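Ulvan Lyase-PL25 (Pseudoalteromonas sp. PLSV, PDB 5UAM) cleaves ulvan, the sulfated rhamnose- and uronic acid-containing cell-wall polysaccharide of green seaweeds, as a polysaccharide lyase of family PL25 with a beta-propeller fold. Local coordinates at residues A[126-131]-A[179-184]; A[376-381]-A[411-416]; A[382-387]-A[405-410]. All blocks are in the same frame, centred on the assembly; numbering follows the deposited sequence. Where two conformers were deposited one is given.

Contact 1 (A[126-131]-A[179-184]); sequences GKNPLG and FRHGAH. With ZN (zinc ion), chain D; PO4 (phosphate ion), chain E.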
# COMPACT_ATOMS: atom_id res chain seq x y z
N GLY A 126 0.39 17.11 19.69
CA GLY A 126 -0.46 18.25 19.48
C GLY A 126 -1.92 17.83 19.41
O GLY A 126 -2.27 16.67 19.61
N LYS A 127 -2.77 18.81 19.10
CA LYS A 127 -4.16 18.56 18.75
C LYS A 127 -4.22 18.38 17.23
O LYS A 127 -3.82 19.26 16.47
CB LYS A 127 -5.02 19.74 19.21
CG LYS A 127 -6.40 19.81 18.59
CD LYS A 127 -7.25 18.64 18.95
CE LYS A 127 -8.70 18.95 18.56
NZ LYS A 127 -9.54 17.74 18.51
N ASN A 128 -4.68 17.21 16.80
CA ASN A 128 -4.81 16.91 15.38
C ASN A 128 -6.03 17.65 14.82
O ASN A 128 -7.15 17.37 15.25
CB ASN A 128 -5.00 15.42 15.23
CG ASN A 128 -5.16 14.97 13.79
OD1 ASN A 128 -5.13 15.78 12.87
ND2 ASN A 128 -5.31 13.67 13.60
N PRO A 129 -5.85 18.61 13.91
CA PRO A 129 -7.00 19.41 13.47
C PRO A 129 -7.84 18.75 12.40
O PRO A 129 -8.92 19.26 12.08
CB PRO A 129 -6.34 20.67 12.91
CG PRO A 129 -5.05 20.20 12.39
CD PRO A 129 -4.59 19.06 13.30
N LEU A 130 -7.40 17.61 11.86
CA LEU A 130 -8.09 16.95 10.77
C LEU A 130 -8.46 15.52 11.08
O LEU A 130 -8.90 14.79 10.18
CB LEU A 130 -7.27 17.03 9.49
CG LEU A 130 -7.09 18.44 8.91
CD1 LEU A 130 -6.15 18.37 7.74
CD2 LEU A 130 -8.41 19.04 8.48
N GLY A 131 -8.34 15.11 12.34
CA GLY A 131 -8.71 13.76 12.68
C GLY A 131 -8.47 13.47 14.14
O GLY A 131 -8.20 14.37 14.94
N PHE A 179 -1.74 10.24 2.70
CA PHE A 179 -1.89 9.50 3.94
C PHE A 179 -3.20 9.89 4.61
O PHE A 179 -3.85 10.89 4.25
CB PHE A 179 -0.72 9.75 4.91
CG PHE A 179 -0.47 11.20 5.22
CD1 PHE A 179 0.31 11.99 4.39
CD2 PHE A 179 -1.01 11.79 6.36
CE1 PHE A 179 0.53 13.33 4.67
CE2 PHE A 179 -0.78 13.12 6.64
CZ PHE A 179 0.00 13.89 5.80
N ARG A 180 -3.60 9.07 5.58
CA ARG A 180 -4.70 9.42 6.48
C ARG A 180 -4.18 10.30 7.60
O ARG A 180 -3.20 9.95 8.27
CB ARG A 180 -5.31 8.15 7.05
CG ARG A 180 -6.54 8.38 7.93
CD ARG A 180 -7.15 7.10 8.48
NE ARG A 180 -6.25 6.46 9.43
CZ ARG A 180 -6.38 5.20 9.83
NH1 ARG A 180 -7.38 4.44 9.37
NH2 ARG A 180 -5.49 4.70 10.68
N HIS A 181 -4.81 11.45 7.81
CA HIS A 181 -4.30 12.46 8.75
C HIS A 181 -4.77 12.17 10.18
O HIS A 181 -5.47 12.95 10.83
CB HIS A 181 -4.71 13.85 8.28
CG HIS A 181 -3.96 15.00 8.91
ND1 HIS A 181 -4.08 15.33 10.24
CD2 HIS A 181 -3.19 15.97 8.35
CE1 HIS A 181 -3.38 16.43 10.48
NE2 HIS A 181 -2.81 16.82 9.36
N GLY A 182 -4.39 10.97 10.66
CA GLY A 182 -4.76 10.52 11.98
C GLY A 182 -5.20 9.07 11.98
O GLY A 182 -4.76 8.30 11.12
N ALA A 183 -6.06 8.73 12.94
CA ALA A 183 -6.66 7.40 13.01
C ALA A 183 -7.97 7.37 12.22
O ALA A 183 -8.12 8.11 11.26
CB ALA A 183 -6.80 7.00 14.48
N HIS A 184 -8.93 6.49 12.57
CA HIS A 184 -10.08 6.28 11.68
C HIS A 184 -10.83 7.55 11.35
O HIS A 184 -11.31 7.72 10.22
CB HIS A 184 -11.09 5.35 12.32
CG HIS A 184 -10.67 3.94 12.29
ND1 HIS A 184 -11.57 2.90 12.41
CD2 HIS A 184 -9.45 3.38 12.17
CE1 HIS A 184 -10.91 1.76 12.37
NE2 HIS A 184 -9.62 2.02 12.21
ZN ZN D . -13.63 2.89 12.56
P PO4 E . -6.51 1.02 11.12
O1 PO4 E . -7.54 0.56 12.13
O2 PO4 E . -7.17 1.65 9.97
O3 PO4 E . -5.78 -0.23 10.70
O4 PO4 E . -5.60 2.04 11.82

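Contact 2 (A[376-381]-A[411-416]); sequences LTTYNQ and ASFAIS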
# COMPACT_ATOMS: atom_id res chain seq x y z
N LEU A 376 -0.04 -10.67 -9.89
CA LEU A 376 0.86 -11.48 -9.08
C LEU A 376 0.20 -11.51 -7.70
O LEU A 376 0.10 -10.47 -7.02
CB LEU A 376 2.27 -10.90 -9.07
CG LEU A 376 3.33 -11.73 -8.37
CD1 LEU A 376 3.34 -13.17 -8.85
CD2 LEU A 376 4.72 -11.13 -8.60
N THR A 377 -0.35 -12.66 -7.34
CA THR A 377 -1.25 -12.76 -6.20
C THR A 377 -0.79 -13.84 -5.24
O THR A 377 -0.27 -14.88 -5.66
CB THR A 377 -2.70 -12.96 -6.67
OG1 THR A 377 -3.55 -13.33 -5.57
CG2 THR A 377 -2.77 -14.02 -7.68
N THR A 378 -0.96 -13.58 -3.96
CA THR A 378 -0.69 -14.60 -2.96
C THR A 378 -1.99 -15.15 -2.38
O THR A 378 -2.96 -14.41 -2.16
CB THR A 378 0.27 -14.13 -1.86
OG1 THR A 378 0.56 -15.23 -0.98
CG2 THR A 378 -0.32 -13.05 -1.02
N TYR A 379 -1.98 -16.45 -2.11
CA TYR A 379 -3.09 -17.17 -1.52
C TYR A 379 -2.47 -18.36 -0.80
O TYR A 379 -1.29 -18.64 -0.95
CB TYR A 379 -4.09 -17.58 -2.61
CG TYR A 379 -3.59 -18.60 -3.60
CD1 TYR A 379 -2.84 -18.24 -4.72
CD2 TYR A 379 -3.88 -19.93 -3.43
CE1 TYR A 379 -2.40 -19.21 -5.62
CE2 TYR A 379 -3.43 -20.90 -4.31
CZ TYR A 379 -2.70 -20.53 -5.41
OH TYR A 379 -2.27 -21.51 -6.29
N ASN A 380 -3.26 -19.05 0.01
CA ASN A 380 -2.77 -20.26 0.65
C ASN A 380 -3.50 -21.48 0.09
O ASN A 380 -4.68 -21.42 -0.26
CB ASN A 380 -2.84 -20.20 2.18
CG ASN A 380 -1.57 -19.55 2.80
OD1 ASN A 380 -1.07 -18.54 2.29
ND2 ASN A 380 -1.06 -20.14 3.88
N GLN A 381 -2.76 -22.57 -0.01
CA GLN A 381 -3.32 -23.87 -0.32
C GLN A 381 -2.96 -24.73 0.87
O GLN A 381 -1.77 -25.01 1.11
CB GLN A 381 -2.77 -24.46 -1.62
CG GLN A 381 -3.47 -25.80 -1.91
CD GLN A 381 -3.00 -26.49 -3.18
OE1 GLN A 381 -1.80 -26.53 -3.47
NE2 GLN A 381 -3.94 -27.06 -3.93
N ALA A 411 3.59 -21.48 6.01
CA ALA A 411 3.85 -20.05 6.02
C ALA A 411 2.68 -19.34 5.36
O ALA A 411 1.79 -19.97 4.77
CB ALA A 411 5.13 -19.73 5.24
N SER A 412 2.68 -18.02 5.48
CA SER A 412 1.82 -17.16 4.68
C SER A 412 2.65 -15.97 4.23
O SER A 412 3.65 -15.64 4.85
CB SER A 412 0.57 -16.67 5.43
OG SER A 412 0.92 -15.85 6.52
N PHE A 413 2.25 -15.35 3.13
CA PHE A 413 3.03 -14.27 2.56
C PHE A 413 2.36 -12.92 2.79
O PHE A 413 1.14 -12.78 2.63
CB PHE A 413 3.20 -14.41 1.04
CG PHE A 413 4.06 -15.57 0.59
CD1 PHE A 413 5.13 -16.02 1.36
CD2 PHE A 413 3.84 -16.17 -0.63
CE1 PHE A 413 5.93 -17.06 0.94
CE2 PHE A 413 4.62 -17.25 -1.06
CZ PHE A 413 5.69 -17.69 -0.29
N ALA A 414 3.16 -11.94 3.13
CA ALA A 414 2.83 -10.53 2.97
C ALA A 414 3.55 -10.05 1.72
O ALA A 414 4.70 -10.42 1.50
CB ALA A 414 3.30 -9.74 4.19
N ILE A 415 2.89 -9.20 0.93
CA ILE A 415 3.47 -8.73 -0.33
C ILE A 415 3.41 -7.21 -0.42
O ILE A 415 2.57 -6.55 0.19
CB ILE A 415 2.81 -9.36 -1.57
CG1 ILE A 415 1.29 -9.16 -1.57
CG2 ILE A 415 3.17 -10.86 -1.61
CD1 ILE A 415 0.66 -9.47 -2.93
N SER A 416 4.34 -6.66 -1.20
CA SER A 416 4.29 -5.26 -1.60
C SER A 416 3.47 -5.10 -2.87
O SER A 416 3.15 -6.05 -3.58
CB SER A 416 5.69 -4.73 -1.89
OG SER A 416 6.26 -5.31 -3.06
O HOH W 1 -0.04 -16.23 1.51

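Contact 3 (A[382-387]-A[405-410]); sequences DNDAVL and VLRKDN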
# COMPACT_ATOMS: atom_id res chain seq x y z
N ASP A 382 -3.96 -25.14 1.63
CA ASP A 382 -3.72 -25.83 2.89
C ASP A 382 -2.87 -24.87 3.72
O ASP A 382 -3.21 -23.68 3.81
CB ASP A 382 -3.12 -27.20 2.61
CG ASP A 382 -3.99 -28.05 1.69
OD1 ASP A 382 -5.23 -28.06 1.88
OD2 ASP A 382 -3.44 -28.71 0.77
N ASN A 383 -1.77 -25.31 4.31
CA ASN A 383 -0.93 -24.45 5.12
C ASN A 383 0.25 -23.88 4.34
O ASN A 383 1.17 -23.33 4.95
CB ASN A 383 -0.44 -25.20 6.35
CG ASN A 383 -1.35 -24.98 7.54
OD1 ASN A 383 -2.04 -25.89 7.98
ND2 ASN A 383 -1.35 -23.75 8.05
N ASP A 384 0.23 -23.99 3.01
CA ASP A 384 1.31 -23.49 2.18
C ASP A 384 0.98 -22.12 1.63
O ASP A 384 -0.16 -21.85 1.25
CB ASP A 384 1.56 -24.41 0.99
CG ASP A 384 2.05 -25.76 1.40
OD1 ASP A 384 2.23 -26.00 2.62
OD2 ASP A 384 2.25 -26.59 0.49
N ALA A 385 2.00 -21.28 1.54
CA ALA A 385 1.89 -19.96 0.94
C ALA A 385 2.27 -20.04 -0.53
O ALA A 385 3.30 -20.63 -0.87
CB ALA A 385 2.84 -19.01 1.66
N VAL A 386 1.46 -19.45 -1.40
CA VAL A 386 1.71 -19.46 -2.84
C VAL A 386 1.73 -18.02 -3.34
O VAL A 386 0.90 -17.20 -2.91
CB VAL A 386 0.63 -20.28 -3.59
CG1 VAL A 386 0.99 -20.39 -5.06
CG2 VAL A 386 0.44 -21.67 -2.96
N LEU A 387 2.66 -17.71 -4.23
CA LEU A 387 2.69 -16.45 -4.97
C LEU A 387 2.79 -16.81 -6.44
O LEU A 387 3.80 -17.40 -6.86
CB LEU A 387 3.87 -15.56 -4.53
CG LEU A 387 3.95 -14.20 -5.22
CD1 LEU A 387 2.78 -13.34 -4.81
CD2 LEU A 387 5.22 -13.50 -4.82
N VAL A 405 5.94 -18.18 -8.61
CA VAL A 405 7.22 -17.51 -8.42
C VAL A 405 7.83 -17.85 -7.07
O VAL A 405 9.05 -17.83 -6.90
CB VAL A 405 6.98 -15.99 -8.55
CG1 VAL A 405 8.22 -15.21 -8.29
CG2 VAL A 405 6.43 -15.66 -9.95
N LEU A 406 6.99 -18.14 -6.08
CA LEU A 406 7.48 -18.51 -4.76
C LEU A 406 6.41 -19.32 -4.06
O LEU A 406 5.23 -19.00 -4.15
CB LEU A 406 7.82 -17.25 -3.93
CG LEU A 406 8.75 -17.47 -2.75
CD1 LEU A 406 10.14 -17.82 -3.21
CD2 LEU A 406 8.79 -16.23 -1.88
N ARG A 407 6.82 -20.40 -3.39
CA ARG A 407 5.88 -21.22 -2.65
C ARG A 407 6.60 -21.74 -1.42
O ARG A 407 7.72 -22.25 -1.55
CB ARG A 407 5.39 -22.38 -3.52
CG ARG A 407 4.26 -23.15 -2.88
CD ARG A 407 3.68 -24.22 -3.80
NE ARG A 407 2.61 -24.94 -3.10
CZ ARG A 407 1.38 -25.12 -3.55
NH1 ARG A 407 0.51 -25.78 -2.79
NH2 ARG A 407 1.00 -24.67 -4.74
N LYS A 408 6.00 -21.56 -0.25
CA LYS A 408 6.64 -22.01 0.99
C LYS A 408 5.64 -22.76 1.87
O LYS A 408 4.57 -22.24 2.19
CB LYS A 408 7.24 -20.83 1.76
CG LYS A 408 8.29 -20.06 0.97
CD LYS A 408 9.58 -20.84 0.89
CE LYS A 408 10.61 -20.08 0.10
NZ LYS A 408 11.87 -20.87 -0.03
N ASP A 409 6.03 -23.94 2.30
CA ASP A 409 5.20 -24.70 3.23
C ASP A 409 5.15 -23.99 4.58
O ASP A 409 6.13 -23.36 5.02
CB ASP A 409 5.79 -26.10 3.45
CG ASP A 409 6.08 -26.82 2.15
OD1 ASP A 409 5.16 -27.03 1.33
OD2 ASP A 409 7.24 -27.23 1.95
N ASN A 410 4.03 -24.17 5.28
CA ASN A 410 3.92 -23.78 6.68
C ASN A 410 4.18 -22.30 6.88
O ASN A 410 4.86 -21.89 7.82
CB ASN A 410 4.85 -24.63 7.56
CG ASN A 410 4.68 -26.10 7.29
OD1 ASN A 410 5.65 -26.83 7.00
ND2 ASN A 410 3.45 -26.58 7.42

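Contact 1 (A[126-131]-A[179-184])
Gly131 and Gly182 bring the two backbones closest, their CA atoms 5.2 Å apart, where the loop 126-131 meets the turn that follows strand 175-180 of the beta-propeller. On one side Asn128 forms an Asx turn, its OD1 accepting from Leu130 N; on the other, His181 is the centre of an inverse gamma turn. The Asn128 amide grips His181 with both of its ends. ND2 gives a nearly straight bond to His181 O (2.9 Å, 169°), with that oxygen in the amide plane, while OD1 sits at the ring edge and takes a weak, bent bond from His181 ND1. Asn128 ND2 also reaches Asn132 O, so bonds at both ends hold the amide against rotation. Leu130 covers one face of the imidazole, its CB 4.0 Å from the ring centroid in a CH-pi contact and CD1 lying near CD2 and NE2. A CB on Gly182 would fall 2.6 Å from Asn128 ND2, too close to fit. Beyond this turn lies the substrate site. Arg180 and His184, assigned to substrate binding, both hold a phosphate ion, probably from the crystallisation liquor, also bonded to His99, His119 and Tyr222. A bend at chi3 (67°) of Arg180 places NE where it bonds to Gly182 O. His184 completes the structural zinc site with His240, Cys242 and His254, its ND1 lying 2.1 Å from the zinc ion.

Contact 2 (A[376-381]-A[411-416])
Thr378 and Phe413 meet obliquely across two strand segments that run nearly antiparallel (164°) but, with axes 7.1 Å apart at closest approach, are joined through side chains and a water. Thr378 OG1 lies at the edge of the Phe413 ring, near its plane, 3.4 Å from CB and equally close to CD2. Its chi1 of -175° sets OG1 anti to the backbone N, and the hydroxyl is also hydrogen-bonded to Val386 O. The methyl CG2 turns instead to Ile415, the two side chains sliding past each other in opposite directions with CG2 of Thr378 4.2 Å from CG2 of Ile415. Asn380 spans the other end of the contact: in one of its two modelled conformers, ND2 bonds to Ala411 O at 3.0 Å, the donor lying in the carbonyl plane. A water bridges these groups, donating to Thr378 OG1 and to Asn380 OD1 (2.6 Å) and accepting from Phe413 N. The contact thus joins two sheets of the propeller: strand 373-381 lies between two neighbours in one sheet, and strand 412-415 is an edge strand of the next, where Phe413 also packs on Ala385, Leu406 and Lys408 and on Val430 of strand 428-433.

Contact 3 (A[382-387]-A[405-410])
Strands 384-392 and 400-408 form a beta hairpin, and here its antiparallel ladder runs from a classic bulge to the open end. Ala385 and Lys408 are a hydrogen-bonded pair, with Ala385 N 2.8 Å from Lys408 O and Lys408 N bonded back to Ala385 O. Val386 and Arg407 follow as a non-hydrogen-bonded pair, then Leu387 and Leu406 as a hydrogen-bonded one. At the bulge Val405 and Leu406 both face Leu387, whose O accepts from Val405 N at 2.9 Å and only weakly from Leu406 N. On the face carrying Val386, the extended Arg407 chain lies beside that valine and points the same way; Val386 CG2 sits over one face of the guanidinium, 3.5 Å from NH2. Asp384 OD2 comes to the guanidinium edge, forming a long salt bridge to NH1 of Arg407 (3.8 Å), with carboxylate and guanidinium planes 88° apart. NH1 has a second partner in Gln381 OE1. The Asp384 carboxylate also lies alongside that of Asp409, OD2 to OD1 3.1 Å, a closeness that probably raises the proton affinity of one of them. An alanine at Asp384 would probably leave Arg407 NH1 without its acidic neighbour, with Gln381 OE1 still as a partner. On the opposite face, Leu387 and Leu406 pack against Phe413 of strand 412-415 and Val430 of strand 428-433; on the face of Arg407, Val386 touches Tyr379 of the adjoining strand 373-381.

Overall arrangement
Contacts 2 and 3 adjoin, their centres 7 Å apart, and share the sheet in which strands 373-381 and 384-392 are neighbours; side chains of contact 2 reach contact 3 through two probable hydrogen bonds. Contact 1 lies on the opposite side of the chain's centre, with nearest atoms about 17 Å from contact 2. Contact 2 is buried and joins two sheets by side chains and a water. Contact 3 is a backbone ladder within one sheet, with leucines packed toward the next sheet at one end and charged side chains at the exposed end. Contact 1, partly buried, pairs a loop with a turn through an amide and imidazole, and it alone holds substrate-binding and zinc-binding residues.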